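Local coordinates for transcriptional regulator ComR (Streptococcus vestibularis F0396, PDB 6HU8), which probably binds DNA to regulate competence genes, as an RNPP-family regulator with a helix-turn-helix domain and a peptide-sensing tetratricopeptide domain, at residues L9-E14 / I38-G43; E23-D28 / S53-R58; I72-T77 / I114-E119; D147-V152 / L163-Y168. All coordinates share one frame; numbering follows the deposited sequence.

In the fold
Contacts 1 and 2 belong to the helical bundle of the helix-turn-helix domain, contact 4 to the tetratricopeptide-like array, and contact 3 to the loops leading into helices 76-87 and 117-131. Contacts 1 and 2 share Ile55 as a neighbour: it touches Ile11 and Ile40. Contact 4 is wholly apolar and lies nearest the chain centre; contact 1 is also buried but encloses a glutamate. Contacts 2 and 3 are partly exposed, the first ruled by side-chain bonds to backbone carbonyls, the second by aliphatic tips. Arg39 forms a salt bridge to Glu117, tying contact 1 to contact 3, while Glu118 packs on Leu148, linking contacts 3 and 4.

Contact 1 (L9-E14 / I38-G43); sequences LRIKTE and IRIEKG
Within the helix-turn-helix domain of Cro/C1 type, Lys12 and Ile11 of helix 3-17 pack against Glu41 and Ile40, the last two residues of helix 34-41. Glu41 carries most of the contact. Its CG stands anti to the carbonyl carbon (chi1 -67°), and beyond CG the chain runs extended, laying the carboxylate against the backbone of the first helix: OE2 comes to 3.5 Å from Lys12 CA, and Glu41 CD to 3.6 Å from Lys12 CB. The two side chains cross at about a right angle, with Lys12 CG resting 3.6 Å from Glu41 OE1. This is a meeting of methylenes and carboxylate, not an ion pair, for Lys12 NZ stays 5.5 Å from Glu41 OE1 and bridges to Glu16 instead.

The Glu41 oxygens are claimed by arginines: OE2 by Arg15 and OE1 by Arg22. Two guanidinium partners satisfy a buried acid, and would probably keep it ionised. A glutamate is long enough, and its two oxygens suffice, to meet both arginines. Deeper in, Ile11 CD1 touches Ile40 CG2 at 3.6 Å, and both isoleucines continue onto Ile55 of helix 49-59, where branched apolar chains fill the bundle interior. Gly43 ends helix 34-41 in a Schellman motif with positive phi (82°), a backbone shape that glycine adopts readily. A buried glutamate at the end of the helix that corresponds to the recognition helix of this family, held by arginine from the first helix, is a feature known from phage repressors of the same helix-turn-helix type.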
# COMPACT_ATOMS: atom_id res chain seq x y z
N LEU A 9 -26.53 11.96 7.01
CA LEU A 9 -27.91 12.41 6.76
C LEU A 9 -27.95 13.80 6.12
O LEU A 9 -28.82 14.08 5.31
CB LEU A 9 -28.71 12.39 8.05
CG LEU A 9 -30.15 12.89 7.98
CD1 LEU A 9 -31.05 11.93 7.15
CD2 LEU A 9 -30.69 13.09 9.39
N ARG A 10 -27.00 14.67 6.46
CA ARG A 10 -26.96 15.99 5.82
C ARG A 10 -26.65 15.87 4.34
O ARG A 10 -27.24 16.56 3.51
CB ARG A 10 -25.93 16.89 6.49
CG ARG A 10 -26.50 17.66 7.66
CD ARG A 10 -25.46 18.55 8.29
NE ARG A 10 -25.56 18.53 9.75
CZ ARG A 10 -24.69 17.92 10.56
NH1 ARG A 10 -24.89 17.97 11.87
NH2 ARG A 10 -23.62 17.29 10.06
N ILE A 11 -25.70 15.00 4.02
CA ILE A 11 -25.35 14.75 2.64
C ILE A 11 -26.53 14.16 1.89
O ILE A 11 -26.88 14.61 0.79
CB ILE A 11 -24.15 13.79 2.55
CG1 ILE A 11 -22.87 14.50 3.01
CG2 ILE A 11 -24.00 13.28 1.13
CD1 ILE A 11 -21.68 13.55 3.24
N LYS A 12 -27.14 13.15 2.49
CA LYS A 12 -28.27 12.47 1.88
C LYS A 12 -29.46 13.41 1.68
O LYS A 12 -30.13 13.37 0.64
CB LYS A 12 -28.69 11.26 2.72
CG LYS A 12 -29.84 10.45 2.12
CD LYS A 12 -29.95 9.10 2.80
CE LYS A 12 -31.29 8.92 3.51
NZ LYS A 12 -32.35 8.46 2.58
N THR A 13 -29.73 14.25 2.68
CA THR A 13 -30.88 15.15 2.60
C THR A 13 -30.68 16.16 1.47
O THR A 13 -31.61 16.44 0.71
CB THR A 13 -31.13 15.89 3.93
OG1 THR A 13 -31.53 14.93 4.91
CG2 THR A 13 -32.25 16.91 3.78
N GLU A 14 -29.47 16.68 1.34
CA GLU A 14 -29.22 17.68 0.30
C GLU A 14 -29.22 17.07 -1.10
O GLU A 14 -29.73 17.69 -2.05
CB GLU A 14 -27.89 18.38 0.56
CG GLU A 14 -27.55 19.45 -0.45
CD GLU A 14 -28.52 20.62 -0.38
OE1 GLU A 14 -28.86 21.17 -1.46
OE2 GLU A 14 -28.93 21.00 0.74
N ILE A 38 -23.06 5.37 -0.34
CA ILE A 38 -24.03 4.68 0.53
C ILE A 38 -23.56 4.46 1.98
O ILE A 38 -24.34 4.64 2.92
CB ILE A 38 -24.44 3.33 -0.09
CG1 ILE A 38 -25.30 3.58 -1.33
CG2 ILE A 38 -25.27 2.52 0.89
CD1 ILE A 38 -25.56 2.33 -2.16
N ARG A 39 -22.31 4.07 2.18
CA ARG A 39 -21.79 3.82 3.53
C ARG A 39 -21.74 5.14 4.31
O ARG A 39 -21.97 5.16 5.53
CB ARG A 39 -20.40 3.16 3.47
CG ARG A 39 -20.45 1.68 3.11
CD ARG A 39 -19.10 0.98 3.27
NE ARG A 39 -18.08 1.49 2.36
CZ ARG A 39 -17.85 0.99 1.15
NH1 ARG A 39 -18.60 -0.02 0.70
NH2 ARG A 39 -16.91 1.51 0.38
N ILE A 40 -21.44 6.23 3.61
CA ILE A 40 -21.43 7.55 4.26
C ILE A 40 -22.85 7.94 4.66
O ILE A 40 -23.10 8.28 5.83
CB ILE A 40 -20.81 8.63 3.33
CG1 ILE A 40 -19.31 8.39 3.15
CG2 ILE A 40 -21.11 10.06 3.85
CD1 ILE A 40 -18.68 9.27 2.07
N GLU A 41 -23.79 7.87 3.72
CA GLU A 41 -25.17 8.27 4.00
C GLU A 41 -25.82 7.40 5.07
O GLU A 41 -26.73 7.87 5.75
CB GLU A 41 -26.02 8.25 2.72
CG GLU A 41 -25.59 9.32 1.69
CD GLU A 41 -26.52 9.43 0.48
OE1 GLU A 41 -27.37 8.54 0.30
OE2 GLU A 41 -26.39 10.41 -0.29
N LYS A 42 -25.35 6.17 5.23
CA LYS A 42 -25.94 5.28 6.24
C LYS A 42 -25.25 5.42 7.60
O LYS A 42 -25.62 4.73 8.54
CB LYS A 42 -25.85 3.81 5.79
CG LYS A 42 -26.90 3.37 4.79
CD LYS A 42 -26.64 1.94 4.34
CE LYS A 42 -27.88 1.29 3.76
NZ LYS A 42 -28.71 2.23 2.95
N GLY A 43 -24.25 6.28 7.69
CA GLY A 43 -23.52 6.47 8.94
C GLY A 43 -22.44 5.42 9.18
O GLY A 43 -21.83 5.40 10.24

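Contact 2 (E23-D28 / S53-R58); sequences EVLCLD and SYIAKR
The carbonyl oxygen of Leu25 is gripped by two side chains of helix 49-59. Tyr54 OH donates to Leu25 O at 2.7 Å, lying in the carbonyl plane with a C=O...donor angle of 148°. Arg58 NE gives a second bond to Leu25 O, 2.9 Å long, which lies nearly in the plane of the guanidinium. The same edge of that group serves the previous carbonyl as well: Arg58 NH2 reaches Val24 O at 2.9 Å, standing above that carbonyl plane by 50°. A bend about the CG-CD bond of Arg58 (chi3 -59°) turns NE back toward these oxygens.

Leu27 closes over the polar group. Its side chain and that of Arg58 meet tip to tip, Leu27 CD1 lying over one guanidinium face, 3.4 Å from Arg58 NE and also 3.4 Å from Tyr54 OH. Within helix 49-59, Arg58 CG lies over one face of the Tyr54 ring, offset toward the rim. On the inner side Leu25 CD2 comes to 4.0 Å from Tyr54 CE2, an apolar branch continuing the packing around Ile55.

Helix 22-26 ends here, Leu27 leaving it with positive phi. The usual amide donors run out: Val24 O receives a weak backbone bond from Leu27 N, and phenol and guanidinium supply further donors to Val24 O and Leu25 O. The arginine's positive charge would suit the partly negative C-terminal end of the helix dipole.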
# COMPACT_ATOMS: atom_id res chain seq x y z
N GLU A 23 -25.91 7.65 -8.54
CA GLU A 23 -25.07 7.47 -9.72
C GLU A 23 -24.73 8.83 -10.34
O GLU A 23 -23.61 9.03 -10.81
CB GLU A 23 -25.74 6.55 -10.77
CG GLU A 23 -25.64 5.06 -10.46
CD GLU A 23 -26.56 4.62 -9.33
OE1 GLU A 23 -27.52 5.36 -9.03
OE2 GLU A 23 -26.33 3.53 -8.74
N VAL A 24 -25.69 9.75 -10.35
CA VAL A 24 -25.44 11.09 -10.89
C VAL A 24 -24.39 11.82 -10.05
O VAL A 24 -23.43 12.39 -10.59
CB VAL A 24 -26.72 11.93 -10.96
CG1 VAL A 24 -26.40 13.42 -11.21
CG2 VAL A 24 -27.66 11.40 -12.05
N LEU A 25 -24.54 11.78 -8.74
CA LEU A 25 -23.56 12.45 -7.87
C LEU A 25 -22.16 11.86 -8.13
O LEU A 25 -21.17 12.60 -8.29
CB LEU A 25 -23.96 12.33 -6.40
CG LEU A 25 -23.22 13.30 -5.45
CD1 LEU A 25 -24.10 13.67 -4.26
CD2 LEU A 25 -21.91 12.72 -4.97
N CYS A 26 -22.06 10.53 -8.22
CA CYS A 26 -20.75 9.90 -8.27
C CYS A 26 -20.07 9.95 -9.64
O CYS A 26 -18.88 9.63 -9.75
CB CYS A 26 -20.86 8.44 -7.80
SG CYS A 26 -21.25 8.30 -6.03
N LEU A 27 -20.81 10.36 -10.67
CA LEU A 27 -20.27 10.45 -12.04
C LEU A 27 -19.52 9.18 -12.41
O LEU A 27 -20.10 8.09 -12.30
CB LEU A 27 -19.37 11.68 -12.20
CG LEU A 27 -20.14 13.00 -11.96
CD1 LEU A 27 -19.19 14.22 -11.98
CD2 LEU A 27 -21.27 13.20 -12.96
N ASP A 28 -18.25 9.29 -12.82
CA ASP A 28 -17.53 8.12 -13.32
C ASP A 28 -16.90 7.28 -12.21
O ASP A 28 -16.16 6.35 -12.49
CB ASP A 28 -16.42 8.52 -14.31
CG ASP A 28 -15.34 9.42 -13.67
OD1 ASP A 28 -15.33 9.62 -12.43
OD2 ASP A 28 -14.49 9.92 -14.43
N SER A 53 -14.85 16.86 -0.05
CA SER A 53 -14.58 17.96 -0.99
C SER A 53 -15.28 17.71 -2.34
O SER A 53 -15.83 18.63 -2.95
CB SER A 53 -13.07 18.11 -1.18
OG SER A 53 -12.79 19.13 -2.12
N TYR A 54 -15.26 16.47 -2.80
CA TYR A 54 -15.90 16.12 -4.06
C TYR A 54 -17.42 16.25 -3.94
O TYR A 54 -18.08 16.85 -4.80
CB TYR A 54 -15.50 14.70 -4.49
CG TYR A 54 -16.32 14.17 -5.67
CD1 TYR A 54 -15.99 14.52 -6.97
CD2 TYR A 54 -17.42 13.35 -5.47
CE1 TYR A 54 -16.74 14.07 -8.05
CE2 TYR A 54 -18.20 12.88 -6.57
CZ TYR A 54 -17.84 13.27 -7.84
OH TYR A 54 -18.54 12.83 -8.91
N ILE A 55 -17.96 15.69 -2.86
CA ILE A 55 -19.40 15.67 -2.62
C ILE A 55 -19.93 17.10 -2.54
O ILE A 55 -20.98 17.41 -3.12
CB ILE A 55 -19.75 14.90 -1.32
CG1 ILE A 55 -19.53 13.39 -1.53
CG2 ILE A 55 -21.19 15.18 -0.88
CD1 ILE A 55 -19.67 12.56 -0.25
N ALA A 56 -19.19 17.96 -1.85
CA ALA A 56 -19.62 19.35 -1.72
C ALA A 56 -19.57 20.05 -3.08
O ALA A 56 -20.47 20.82 -3.40
CB ALA A 56 -18.76 20.09 -0.69
N LYS A 57 -18.55 19.77 -3.88
CA LYS A 57 -18.51 20.35 -5.22
C LYS A 57 -19.72 19.91 -6.06
O LYS A 57 -20.32 20.71 -6.76
CB LYS A 57 -17.21 19.98 -5.93
CG LYS A 57 -16.99 20.77 -7.22
CD LYS A 57 -15.85 20.22 -8.04
CE LYS A 57 -15.67 21.02 -9.33
NZ LYS A 57 -14.26 20.96 -9.83
N ARG A 58 -20.09 18.63 -5.97
CA ARG A 58 -21.20 18.11 -6.79
C ARG A 58 -22.54 18.71 -6.36
O ARG A 58 -23.44 18.87 -7.18
CB ARG A 58 -21.25 16.58 -6.69
CG ARG A 58 -20.05 15.85 -7.27
CD ARG A 58 -20.00 15.86 -8.81
NE ARG A 58 -21.20 15.26 -9.41
CZ ARG A 58 -21.97 15.87 -10.31
NH1 ARG A 58 -21.67 17.08 -10.73
NH2 ARG A 58 -23.04 15.24 -10.79

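Contact 3 (I72-T77 / I114-E119); sequences IEIPDT and ILPEEE
Ile74 reaches across to Ile114, Leu115 and Pro116, and its branches share out the work. From CB the chain forks. The CG2 methyl drops between two residues, 4.0 Å from Leu115 CD2 and 4.1 Å from Ile114 CD1. The other branch starts with CG1, set anti to the carbonyl carbon (chi1 -51°), which passes 4.1 Å from Ile114 O. At its tip Ile74 CD1 meets the ring of Pro116 at CD, 3.7 Å away and tip to tip, with Glu119 CG a looser neighbour. A beta-branched chain suits this place because its two arms can touch different residues at once.

Pro75 adds a second tip-to-tip contact: its CD lies 3.8 Å from Ile114 CD1. Ile114 holds CG1 in the crowded position between its backbone N and carbonyl carbon (chi1 50°), and a turn at chi2 (81°) brings CD1 to both Pro75 and Ile74.

Both prolines occupy N-cap positions, Pro75 before helix 76-87 and Pro116 before helix 117-131. Proline suits this position because no earlier turn offers a carbonyl for the N-H it lacks, and its ring restrains the backbone. Helix 117-131 is also tied to helix 76-87 by Glu119, whose OE1 binds Tyr78 OH and Lys82 NZ. With no hydrogen bond between the two segments, and Ile114 O buried without a partner, the loops are held together by aliphatic burial, at the cost of one unsatisfied carbonyl.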
# COMPACT_ATOMS: atom_id res chain seq x y z
N ILE A 72 -14.50 16.55 10.48
CA ILE A 72 -13.87 15.34 9.95
C ILE A 72 -12.35 15.39 10.08
O ILE A 72 -11.65 14.56 9.50
CB ILE A 72 -14.20 15.11 8.48
CG1 ILE A 72 -13.81 16.34 7.66
CG2 ILE A 72 -15.66 14.74 8.31
CD1 ILE A 72 -13.81 16.10 6.17
N GLU A 73 -11.84 16.37 10.81
CA GLU A 73 -10.40 16.52 10.88
C GLU A 73 -9.75 15.54 11.86
O GLU A 73 -10.33 15.14 12.87
CB GLU A 73 -10.01 17.96 11.23
CG GLU A 73 -10.18 18.33 12.68
CD GLU A 73 -9.93 19.80 12.90
OE1 GLU A 73 -10.23 20.59 11.97
OE2 GLU A 73 -9.44 20.18 13.98
N ILE A 74 -8.52 15.17 11.52
CA ILE A 74 -7.78 14.13 12.19
C ILE A 74 -6.63 14.77 12.96
O ILE A 74 -5.93 15.62 12.43
CB ILE A 74 -7.27 13.10 11.16
CG1 ILE A 74 -8.42 12.63 10.25
CG2 ILE A 74 -6.58 11.92 11.84
CD1 ILE A 74 -7.96 11.78 9.07
N PRO A 75 -6.47 14.40 14.24
CA PRO A 75 -5.42 15.00 15.07
C PRO A 75 -4.00 14.74 14.54
O PRO A 75 -3.75 13.68 13.95
CB PRO A 75 -5.62 14.32 16.44
CG PRO A 75 -7.05 13.87 16.44
CD PRO A 75 -7.36 13.51 15.01
N ASP A 76 -3.09 15.68 14.76
CA ASP A 76 -1.69 15.51 14.38
C ASP A 76 -1.09 14.23 14.97
O ASP A 76 -0.27 13.59 14.34
CB ASP A 76 -0.85 16.72 14.82
CG ASP A 76 -1.10 17.96 13.99
OD1 ASP A 76 -1.73 17.84 12.91
OD2 ASP A 76 -0.66 19.06 14.39
N THR A 77 -1.54 13.87 16.16
CA THR A 77 -1.05 12.69 16.87
C THR A 77 -1.28 11.38 16.08
O THR A 77 -0.46 10.46 16.11
CB THR A 77 -1.73 12.57 18.24
OG1 THR A 77 -3.14 12.71 18.07
CG2 THR A 77 -1.23 13.67 19.19
N ILE A 114 -12.68 8.50 14.58
CA ILE A 114 -12.62 9.76 13.85
C ILE A 114 -11.90 9.60 12.52
O ILE A 114 -11.53 10.60 11.89
CB ILE A 114 -11.92 10.88 14.69
CG1 ILE A 114 -10.59 10.40 15.28
CG2 ILE A 114 -12.84 11.33 15.83
CD1 ILE A 114 -9.41 10.42 14.33
N LEU A 115 -11.70 8.35 12.08
CA LEU A 115 -10.96 8.07 10.85
C LEU A 115 -11.91 7.77 9.68
O LEU A 115 -12.93 7.10 9.85
CB LEU A 115 -9.99 6.88 11.03
CG LEU A 115 -8.78 7.11 11.95
CD1 LEU A 115 -7.97 5.82 12.19
CD2 LEU A 115 -7.87 8.21 11.41
N PRO A 116 -11.58 8.31 8.49
CA PRO A 116 -12.36 7.97 7.30
C PRO A 116 -12.03 6.56 6.82
O PRO A 116 -11.08 5.93 7.28
CB PRO A 116 -11.91 9.01 6.27
CG PRO A 116 -10.51 9.32 6.66
CD PRO A 116 -10.49 9.25 8.18
N GLU A 117 -12.81 6.09 5.85
CA GLU A 117 -12.71 4.74 5.34
C GLU A 117 -11.31 4.39 4.84
O GLU A 117 -10.82 3.28 5.08
CB GLU A 117 -13.71 4.57 4.21
CG GLU A 117 -14.12 3.18 3.90
CD GLU A 117 -15.29 3.17 2.93
OE1 GLU A 117 -16.46 3.24 3.38
OE2 GLU A 117 -15.02 3.13 1.71
N GLU A 118 -10.67 5.32 4.14
CA GLU A 118 -9.37 5.03 3.54
C GLU A 118 -8.26 4.84 4.57
O GLU A 118 -7.34 4.05 4.35
CB GLU A 118 -8.95 6.15 2.58
CG GLU A 118 -9.98 6.49 1.55
CD GLU A 118 -10.90 7.63 1.98
OE1 GLU A 118 -11.66 7.47 2.98
OE2 GLU A 118 -10.85 8.68 1.30
N GLU A 119 -8.32 5.59 5.66
CA GLU A 119 -7.35 5.42 6.72
C GLU A 119 -7.57 4.09 7.42
O GLU A 119 -6.60 3.36 7.71
CB GLU A 119 -7.43 6.58 7.73
CG GLU A 119 -6.96 7.93 7.16
CD GLU A 119 -5.48 7.92 6.74
OE1 GLU A 119 -4.64 7.28 7.43
OE2 GLU A 119 -5.15 8.55 5.71

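Contact 4 (D147-V152 / L163-Y168); sequences DLFEQV and LLVIDY
Val165 and Phe149 meet where the two helices come nearest, the valine's CG1 lying 3.8 Å from Phe149 CA and 3.9 Å from Phe149 CB. With CG1 anti to the backbone N (chi1 171°) and directed at Phe149, the other methyl, CG2, lies loosely by Leu148, 4.4 Å from its CB. One helical turn beyond Leu148, Val152 takes up the other neighbour: its CG1 touches Ile166 CG1 at 3.7 Å. The segment axes pass 9.8 Å apart, an ordinary spacing, and cross steeply, their directions 113° apart; the beta-branched Val152, Val165 and Ile166 fill the space between them compactly.

The next shell fixes these groups. Phe149 stacks its ring on Tyr169 and also touches Ile187 of helix 181-192, which reaches Ile166 too. Phe158, in the loop joining the two helices, covers both Val152 and Ile166, and Leu148 leans on Leu121 of helix 117-131. Farther round helix 139-152, Asp147 forms a salt bridge to Arg35 and Gln151 bonds to Lys51, so that a polar face turns toward the helix-turn-helix domain.

Five buried residues meet here without a single hydrogen bond between segments; cohesion comes from shape and water exclusion, as in the apolar interior of an all-helical domain.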
# COMPACT_ATOMS: atom_id res chain seq x y z
N ASP A 147 -13.30 -0.77 -4.26
CA ASP A 147 -13.58 0.52 -4.89
C ASP A 147 -12.38 1.46 -4.81
O ASP A 147 -12.09 2.19 -5.76
CB ASP A 147 -14.84 1.16 -4.30
CG ASP A 147 -16.12 0.52 -4.84
OD1 ASP A 147 -16.01 -0.32 -5.76
OD2 ASP A 147 -17.23 0.88 -4.38
N LEU A 148 -11.66 1.45 -3.69
CA LEU A 148 -10.44 2.26 -3.60
C LEU A 148 -9.39 1.82 -4.63
O LEU A 148 -8.71 2.66 -5.22
CB LEU A 148 -9.86 2.22 -2.17
CG LEU A 148 -10.76 2.97 -1.18
CD1 LEU A 148 -10.38 2.71 0.27
CD2 LEU A 148 -10.72 4.47 -1.46
N PHE A 149 -9.27 0.52 -4.90
CA PHE A 149 -8.34 0.05 -5.93
C PHE A 149 -8.79 0.48 -7.33
O PHE A 149 -7.94 0.85 -8.14
CB PHE A 149 -8.17 -1.47 -5.89
CG PHE A 149 -7.13 -1.97 -6.87
CD1 PHE A 149 -5.85 -1.44 -6.88
CD2 PHE A 149 -7.45 -2.98 -7.78
CE1 PHE A 149 -4.89 -1.90 -7.79
CE2 PHE A 149 -6.50 -3.45 -8.68
CZ PHE A 149 -5.22 -2.91 -8.69
N GLU A 150 -10.10 0.42 -7.62
CA GLU A 150 -10.61 0.94 -8.90
C GLU A 150 -10.20 2.40 -9.08
O GLU A 150 -9.92 2.84 -10.19
CB GLU A 150 -12.14 0.86 -8.98
CG GLU A 150 -12.69 -0.43 -9.49
CD GLU A 150 -12.17 -0.79 -10.87
OE1 GLU A 150 -12.15 0.07 -11.78
OE2 GLU A 150 -11.74 -1.95 -11.03
N GLN A 151 -10.21 3.15 -7.99
CA GLN A 151 -9.87 4.56 -8.07
C GLN A 151 -8.35 4.72 -8.27
O GLN A 151 -7.90 5.61 -9.00
CB GLN A 151 -10.37 5.29 -6.82
CG GLN A 151 -11.89 5.50 -6.90
CD GLN A 151 -12.54 5.91 -5.59
OE1 GLN A 151 -11.97 5.77 -4.52
NE2 GLN A 151 -13.77 6.41 -5.69
N VAL A 152 -7.57 3.82 -7.70
CA VAL A 152 -6.11 3.93 -7.84
C VAL A 152 -5.71 3.66 -9.30
O VAL A 152 -4.78 4.29 -9.82
CB VAL A 152 -5.38 2.96 -6.87
CG1 VAL A 152 -3.94 2.69 -7.34
CG2 VAL A 152 -5.40 3.53 -5.46
N LEU A 163 -0.32 3.60 -2.26
CA LEU A 163 0.75 2.60 -2.32
C LEU A 163 0.40 1.40 -1.47
O LEU A 163 0.75 0.27 -1.83
CB LEU A 163 2.08 3.20 -1.86
CG LEU A 163 2.71 4.21 -2.81
CD1 LEU A 163 4.05 4.64 -2.26
CD2 LEU A 163 2.87 3.65 -4.21
N LEU A 164 -0.31 1.61 -0.37
CA LEU A 164 -0.68 0.49 0.48
C LEU A 164 -1.84 -0.31 -0.12
O LEU A 164 -1.88 -1.53 0.01
CB LEU A 164 -1.00 0.99 1.90
CG LEU A 164 0.25 1.51 2.62
CD1 LEU A 164 -0.09 2.13 3.96
CD2 LEU A 164 1.28 0.42 2.81
N VAL A 165 -2.79 0.37 -0.76
CA VAL A 165 -3.83 -0.35 -1.49
C VAL A 165 -3.16 -1.22 -2.56
O VAL A 165 -3.52 -2.39 -2.78
CB VAL A 165 -4.84 0.62 -2.16
CG1 VAL A 165 -5.77 -0.13 -3.10
CG2 VAL A 165 -5.63 1.41 -1.10
N ILE A 166 -2.18 -0.64 -3.23
CA ILE A 166 -1.44 -1.35 -4.28
C ILE A 166 -0.68 -2.53 -3.68
O ILE A 166 -0.52 -3.58 -4.31
CB ILE A 166 -0.48 -0.40 -5.03
CG1 ILE A 166 -1.29 0.59 -5.87
CG2 ILE A 166 0.49 -1.19 -5.93
CD1 ILE A 166 -0.45 1.64 -6.57
N ASP A 167 -0.22 -2.38 -2.44
CA ASP A 167 0.38 -3.51 -1.74
C ASP A 167 -0.64 -4.65 -1.57
O ASP A 167 -0.34 -5.83 -1.83
CB ASP A 167 0.92 -3.06 -0.38
CG ASP A 167 2.11 -3.87 0.07
OD1 ASP A 167 2.47 -4.85 -0.62
OD2 ASP A 167 2.68 -3.52 1.13
N TYR A 168 -1.86 -4.31 -1.15
CA TYR A 168 -2.92 -5.31 -0.94
C TYR A 168 -3.27 -6.00 -2.26
O TYR A 168 -3.58 -7.21 -2.29
CB TYR A 168 -4.17 -4.66 -0.34
CG TYR A 168 -5.03 -5.60 0.49
CD1 TYR A 168 -4.46 -6.48 1.40
CD2 TYR A 168 -6.42 -5.58 0.38
CE1 TYR A 168 -5.24 -7.32 2.17
CE2 TYR A 168 -7.22 -6.41 1.15
CZ TYR A 168 -6.63 -7.28 2.04
OH TYR A 168 -7.42 -8.10 2.80